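D-glyceraldehyde dehydrogenase (NADP(+)) (Thermoplasma acidophilum, PDB 5IZD) oxidises D-glyceraldehyde to (R)-glycerate with NADP(+) as coenzyme, in the non-phosphorylated Entner-Doudoroff pathway, and works as a homotetramer. Local coordinates at residues A[22-25]-A[26-29]; A[124-127]-A[128-132]; A[325-328]-A[329-333]. All blocks are in the same frame, centred on the assembly; numbering follows the deposited sequence.

Interaction 1: A[22-25]-A[26-29]; sequences KYSP and VTGQ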
loop_
_atom_site.group_PDB
_atom_site.type_symbol
_atom_site.label_atom_id
_atom_site.label_comp_id
_atom_site.label_asym_id
_atom_site.label_seq_id
_atom_site.Cartn_x
_atom_site.Cartn_y
_atom_site.Cartn_z
ATOM N N LYS A 22 -10.179 26.836 -37.323
ATOM C CA LYS A 22 -11.092 26.367 -36.270
ATOM C C LYS A 22 -12.475 26.990 -36.489
ATOM O O LYS A 22 -12.590 28.224 -36.598
ATOM C CB LYS A 22 -10.547 26.787 -34.903
ATOM C CG LYS A 22 -11.560 26.862 -33.760
ATOM C CD LYS A 22 -12.085 25.518 -33.432
ATOM C CE LYS A 22 -13.161 25.651 -32.369
ATOM N NZ LYS A 22 -13.965 24.380 -32.300
ATOM N N TYR A 23 -13.487 26.139 -36.572
ATOM C CA TYR A 23 -14.916 26.487 -36.654
ATOM C C TYR A 23 -15.645 26.544 -35.332
ATOM O O TYR A 23 -15.415 25.681 -34.427
ATOM C CB TYR A 23 -15.649 25.449 -37.523
ATOM C CG TYR A 23 -15.298 25.600 -38.972
ATOM C CD1 TYR A 23 -14.130 25.054 -39.500
ATOM C CD2 TYR A 23 -16.112 26.373 -39.815
ATOM C CE1 TYR A 23 -13.796 25.252 -40.863
ATOM C CE2 TYR A 23 -15.803 26.532 -41.142
ATOM C CZ TYR A 23 -14.646 25.957 -41.638
ATOM O OH TYR A 23 -14.339 26.175 -42.939
ATOM N N SER A 24 -16.527 27.537 -35.209
ATOM C CA SER A 24 -17.486 27.619 -34.097
ATOM C C SER A 24 -18.602 26.594 -34.273
ATOM O O SER A 24 -19.249 26.569 -35.313
ATOM C CB SER A 24 -18.144 28.995 -34.025
ATOM O OG SER A 24 -19.271 28.985 -33.151
ATOM N N PRO A 25 -18.884 25.807 -33.238
ATOM C CA PRO A 25 -20.035 24.896 -33.379
ATOM C C PRO A 25 -21.374 25.578 -33.168
ATOM O O PRO A 25 -22.398 24.979 -33.436
ATOM C CB PRO A 25 -19.787 23.832 -32.280
ATOM C CG PRO A 25 -19.026 24.532 -31.264
ATOM C CD PRO A 25 -18.105 25.473 -32.030
ATOM N N VAL A 26 -21.333 26.814 -32.676
ATOM C CA VAL A 26 -22.523 27.603 -32.394
ATOM C C VAL A 26 -22.993 28.305 -33.643
ATOM O O VAL A 26 -24.181 28.370 -33.870
ATOM C CB VAL A 26 -22.225 28.606 -31.236
ATOM C CG1 VAL A 26 -23.354 29.568 -30.986
ATOM C CG2 VAL A 26 -21.911 27.854 -29.948
ATOM N N THR A 27 -22.055 28.859 -34.415
ATOM C CA THR A 27 -22.347 29.626 -35.627
ATOM C C THR A 27 -21.936 28.963 -36.958
ATOM O O THR A 27 -22.396 29.372 -38.016
ATOM C CB THR A 27 -21.628 30.999 -35.605
ATOM O OG1 THR A 27 -20.228 30.786 -35.757
ATOM C CG2 THR A 27 -21.847 31.715 -34.274
ATOM N N GLY A 28 -21.035 27.976 -36.898
ATOM C CA GLY A 28 -20.514 27.312 -38.071
ATOM C C GLY A 28 -19.504 28.113 -38.851
ATOM O O GLY A 28 -19.181 27.706 -39.952
ATOM N N GLN A 29 -19.059 29.269 -38.340
ATOM C CA GLN A 29 -18.115 30.148 -39.034
ATOM C C GLN A 29 -16.725 29.954 -38.438
ATOM O O GLN A 29 -16.573 29.499 -37.296
ATOM C CB GLN A 29 -18.493 31.622 -38.866
ATOM C CG GLN A 29 -19.888 31.999 -39.349
ATOM C CD GLN A 29 -20.247 31.410 -40.729
ATOM O OE1 GLN A 29 -19.596 31.673 -41.718
ATOM N NE2 GLN A 29 -21.302 30.588 -40.778
#

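Interaction 2: A[124-127]-A[128-132]; sequences EGTS and SHRKI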
loop_
_atom_site.group_PDB
_atom_site.type_symbol
_atom_site.label_atom_id
_atom_site.label_comp_id
_atom_site.label_asym_id
_atom_site.label_seq_id
_atom_site.Cartn_x
_atom_site.Cartn_y
_atom_site.Cartn_z
ATOM N N GLU A 124 12.930 -7.987 1.342
ATOM C CA GLU A 124 13.898 -9.029 1.729
ATOM C C GLU A 124 14.613 -9.627 0.508
ATOM O O GLU A 124 13.958 -9.939 -0.463
ATOM C CB GLU A 124 13.169 -10.157 2.480
ATOM C CG GLU A 124 13.311 -10.073 3.966
ATOM C CD GLU A 124 12.663 -11.289 4.647
ATOM O OE1 GLU A 124 13.373 -12.138 5.261
ATOM O OE2 GLU A 124 11.412 -11.376 4.555
ATOM N N GLY A 125 15.944 -9.789 0.575
ATOM C CA GLY A 125 16.695 -10.494 -0.444
ATOM C C GLY A 125 16.709 -11.971 -0.145
ATOM O O GLY A 125 15.970 -12.435 0.711
ATOM N N THR A 126 17.559 -12.693 -0.851
ATOM C CA THR A 126 17.647 -14.152 -0.714
ATOM C C THR A 126 18.653 -14.602 0.316
ATOM O O THR A 126 18.830 -15.793 0.459
ATOM C CB THR A 126 17.921 -14.809 -2.083
ATOM O OG1 THR A 126 19.025 -14.151 -2.761
ATOM C CG2 THR A 126 16.648 -14.644 -2.970
ATOM N N SER A 127 19.332 -13.674 1.001
ATOM C CA SER A 127 20.039 -13.988 2.251
ATOM C C SER A 127 19.896 -12.804 3.164
ATOM O O SER A 127 19.347 -11.754 2.772
ATOM C CB SER A 127 21.533 -14.287 2.042
ATOM O OG SER A 127 22.149 -13.087 1.622
ATOM N N SER A 128 20.388 -12.995 4.399
ATOM C CA SER A 128 20.325 -11.924 5.394
ATOM C C SER A 128 21.185 -10.733 5.029
ATOM O O SER A 128 20.981 -9.691 5.590
ATOM C CB SER A 128 20.806 -12.410 6.762
ATOM O OG SER A 128 22.183 -12.663 6.708
ATOM N N HIS A 129 22.179 -10.879 4.158
ATOM C CA HIS A 129 22.971 -9.721 3.739
ATOM C C HIS A 129 22.687 -9.279 2.296
ATOM O O HIS A 129 23.588 -8.827 1.600
ATOM C CB HIS A 129 24.455 -9.998 3.969
ATOM C CG HIS A 129 24.855 -9.877 5.400
ATOM N ND1 HIS A 129 24.422 -10.765 6.356
ATOM C CD2 HIS A 129 25.596 -8.951 6.051
ATOM C CE1 HIS A 129 24.923 -10.428 7.534
ATOM N NE2 HIS A 129 25.627 -9.320 7.375
ATOM N N ARG A 130 21.429 -9.448 1.895
ATOM C CA ARG A 130 20.904 -9.023 0.620
ATOM C C ARG A 130 19.565 -8.307 0.832
ATOM O O ARG A 130 18.751 -8.732 1.669
ATOM C CB ARG A 130 20.681 -10.221 -0.290
ATOM C CG ARG A 130 21.952 -10.686 -0.969
ATOM C CD ARG A 130 21.731 -11.994 -1.712
ATOM N NE ARG A 130 22.975 -12.434 -2.316
ATOM C CZ ARG A 130 23.095 -13.392 -3.222
ATOM N NH1 ARG A 130 22.046 -14.094 -3.628
ATOM N NH2 ARG A 130 24.296 -13.690 -3.683
ATOM N N LYS A 131 19.357 -7.251 0.072
ATOM C CA LYS A 131 18.054 -6.554 -0.002
ATOM C C LYS A 131 17.736 -6.258 -1.462
ATOM O O LYS A 131 18.626 -6.226 -2.317
ATOM C CB LYS A 131 18.040 -5.239 0.820
ATOM C CG LYS A 131 18.222 -5.422 2.347
ATOM C CD LYS A 131 17.017 -6.130 2.979
ATOM C CE LYS A 131 17.123 -6.411 4.469
ATOM N NZ LYS A 131 18.135 -7.464 4.798
ATOM N N ILE A 132 16.461 -6.031 -1.738
ATOM C CA ILE A 132 16.006 -5.613 -3.060
ATOM C C ILE A 132 15.307 -4.244 -2.919
ATOM O O ILE A 132 14.294 -4.124 -2.256
ATOM C CB ILE A 132 15.111 -6.694 -3.666
ATOM C CG1 ILE A 132 15.893 -7.992 -3.801
ATOM C CG2 ILE A 132 14.591 -6.254 -5.053
ATOM C CD1 ILE A 132 15.015 -9.163 -4.188
#

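Interaction 3: A[325-328]-A[329-333]; sequences GALQ and ATSEI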
loop_
_atom_site.group_PDB
_atom_site.type_symbol
_atom_site.label_atom_id
_atom_site.label_comp_id
_atom_site.label_asym_id
_atom_site.label_seq_id
_atom_site.Cartn_x
_atom_site.Cartn_y
_atom_site.Cartn_z
ATOM N N GLY A 325 -18.987 17.162 -39.123
ATOM C CA GLY A 325 -18.934 15.706 -39.281
ATOM C C GLY A 325 -19.658 14.930 -38.145
ATOM O O GLY A 325 -20.269 13.917 -38.392
ATOM N N ALA A 326 -19.608 15.418 -36.918
ATOM C CA ALA A 326 -20.391 14.826 -35.773
ATOM C C ALA A 326 -21.882 14.982 -36.036
ATOM O O ALA A 326 -22.656 14.069 -35.797
ATOM C CB ALA A 326 -20.041 15.515 -34.467
ATOM N N LEU A 327 -22.290 16.139 -36.587
ATOM C CA LEU A 327 -23.693 16.332 -36.961
ATOM C C LEU A 327 -24.159 15.342 -38.032
ATOM O O LEU A 327 -25.258 14.749 -37.894
ATOM C CB LEU A 327 -23.952 17.782 -37.438
ATOM C CG LEU A 327 -25.319 18.111 -38.013
ATOM C CD1 LEU A 327 -26.381 17.738 -36.969
ATOM C CD2 LEU A 327 -25.426 19.587 -38.508
ATOM N N GLN A 328 -23.376 15.207 -39.117
ATOM C CA GLN A 328 -23.685 14.251 -40.154
ATOM C C GLN A 328 -23.747 12.814 -39.579
ATOM O O GLN A 328 -24.602 12.058 -39.950
ATOM C CB GLN A 328 -22.639 14.274 -41.276
ATOM C CG GLN A 328 -23.039 13.423 -42.490
ATOM C CD GLN A 328 -21.986 13.352 -43.603
ATOM O OE1 GLN A 328 -21.802 14.298 -44.338
ATOM N NE2 GLN A 328 -21.320 12.209 -43.743
ATOM N N ALA A 329 -22.783 12.449 -38.737
ATOM C CA ALA A 329 -22.719 11.094 -38.202
ATOM C C ALA A 329 -23.975 10.801 -37.328
ATOM O O ALA A 329 -24.579 9.770 -37.444
ATOM C CB ALA A 329 -21.398 10.873 -37.448
ATOM N N THR A 330 -24.370 11.755 -36.499
ATOM C CA THR A 330 -25.551 11.634 -35.694
ATOM C C THR A 330 -26.802 11.440 -36.550
ATOM O O THR A 330 -27.620 10.571 -36.221
ATOM C CB THR A 330 -25.673 12.838 -34.750
ATOM O OG1 THR A 330 -24.461 13.011 -34.026
ATOM C CG2 THR A 330 -26.818 12.682 -33.805
ATOM N N SER A 331 -26.947 12.187 -37.659
ATOM C CA SER A 331 -28.111 12.001 -38.560
ATOM C C SER A 331 -28.165 10.640 -39.194
ATOM O O SER A 331 -29.219 10.083 -39.315
ATOM C CB SER A 331 -28.183 13.028 -39.726
ATOM O OG SER A 331 -27.983 14.284 -39.177
ATOM N N GLU A 332 -27.018 10.141 -39.628
ATOM C CA GLU A 332 -26.896 8.787 -40.184
ATOM C C GLU A 332 -27.348 7.710 -39.193
ATOM O O GLU A 332 -28.057 6.820 -39.591
ATOM C CB GLU A 332 -25.451 8.511 -40.611
ATOM C CG GLU A 332 -25.068 9.269 -41.892
ATOM C CD GLU A 332 -23.579 9.247 -42.165
ATOM O OE1 GLU A 332 -22.806 8.755 -41.320
ATOM O OE2 GLU A 332 -23.174 9.761 -43.216
ATOM N N ILE A 333 -26.910 7.833 -37.929
ATOM C CA ILE A 333 -27.249 6.920 -36.843
ATOM C C ILE A 333 -28.776 6.924 -36.685
ATOM O O ILE A 333 -29.400 5.873 -36.705
ATOM C CB ILE A 333 -26.503 7.266 -35.518
ATOM C CG1 ILE A 333 -25.052 6.744 -35.554
ATOM C CG2 ILE A 333 -27.100 6.577 -34.295
ATOM C CD1 ILE A 333 -24.092 7.478 -34.601
#

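Interaction 1: A[22-25]-A[26-29]
S24 faces G28 and Q29 across the end of a beta-hairpin, where the chain leaves strand 19-23, folds back sharply and enters the antiparallel strand 30-35. Two backbone bonds close the turn: S24 N gives a nearly straight bond (176°) to Q29 O at 2.9 Å, and G28 N reaches S24 O at 2.8 Å. G28 makes the return with a positive phi of 75°.

The hydroxyl of S24 sits inside the bend, where one oxygen takes two backbone amides. With OG anti to the backbone N (chi1 167°), it accepts from V26 N at 3.0 Å and from T27 N at 3.1 Å. An alanine here would be likely to leave both amides without this acceptor and the 25-27 bend less firmly held. Y23 turns the edge of its ring to the turn, CD2 lying 3.3 Å from G28 O, and also packs on Y361. K22 points away, its ammonium bonded to D176 O and E89 O. T27 adds an ST turn: its OG1 accepts from Q29 N at 3.2 Å, while Q29 NE2 returns to T27 O at 3.2 Å.

Interaction 2: A[124-127]-A[128-132]
R130 runs its stem beside S127 and crosses the side chain of T126 at a slant, at the tip of a beta-hairpin, the one joining strand 120-124 to strand 130-145 in the arm through which aldehyde dehydrogenase subunits associate. A type I beta turn from S127 to R130 reverses the chain, and behind it E124 and K131 form an antiparallel non-hydrogen-bonded pair whose side chains diverge.

The arginine dominates the arrangement. Its CG is anti to the carbonyl carbon (chi1 -81°), and from there the chain runs extended to NE, back over the first limb of the hairpin. S127 OG lies alongside this stem, 3.5 Å from R130 CD. T126 instead stands at the edge of the guanidinium: NH1 donates to T126 OG1 at 3.1 Å, with an angle of 160° and the oxygen only 5° out of the group's plane. NE forms a salt bridge with D476, so the flat group has polar partners at two points that should restrain its rotation. G125, having no side chain, lets R130 CB pass close beside it.

Across the turn, R130 N reaches S127 O at 3.2 Å from above the carbonyl plane, and H129 N makes a weak bond to S127 OG.

Several of these side chains also reach other subunits. T126 and R130 pack on A442 and M437 of the second subunit, E124 OE2 bonds to S61 of the third, and K131 NZ, bonded to Y477 of its own chain, also makes a salt bridge with E426 of the fourth. H129 NE2 bonds to E423 of that fourth subunit, while its ring meets the ring of Y477. At the other side of the imidazole, H129 ND1 shares a hydrogen bond with S128 OG at 3.0 Å.

Interaction 3: A[325-328]-A[329-333]
Q328 and E332 meet one turn apart on the alpha-helix 324-339, an example of side chains at positions i and i+4 approaching each other on an outer helical face, joined by a weak bond. From CB, which sits at the helix surface beside the peptide to A329, the glutamine sends CG anti to its backbone N (chi1 -172°) and stays extended beyond it. CG passes 3.7 Å from E332 OE2, and CD lies nearly as close to the same oxygen. At the tip, NE2 gives OE2 a weak hydrogen bond of 3.1 Å. The bond is bent, at 129°, and the amide and carboxylate planes stand 50° apart, so the two groups do not pair flat. E332 crosses the glutamine obliquely, its CG 3.4 Å from Q328 O, the carbonyl that also accepts from E332 N.

Two hydroxyls turn back onto the helix itself. T330 OG1, anti to its own carbonyl carbon, donates to A326 O at 2.7 Å and so shares that acceptor with T330 N. Bifurcated acceptors of this sort satisfy serine and threonine hydroxyls within a helix. Inward, T330 touches L321 and A384, and L327 packs on F363 and Q350. The second case is at L327 O, where the two donors of S331, N at 3.1 Å and OG at 3.0 Å, arrive from opposite faces of the carbonyl plane.

In the fold
Interactions 1 and 3 are neighbours on one side of the chain's centre, 16 Å apart between centres and about 8 Å between nearest atoms, without touching. The loop before helix 324-339 bridges them, P320 meeting P25 and L321 meeting T330. Both lie near the coenzyme without touching it: the side chain of K22 is about 10 Å from bound NADP and that of A326 about 8 Å, and each is within about 7 Å of W148, a probable coenzyme-binding residue. Interaction 2 is on the opposite side, with centres 64 and 62 Å from interactions 1 and 3, away from the annotated sites. Two of these local contacts thus lie near the coenzyme and one at the subunit interfaces.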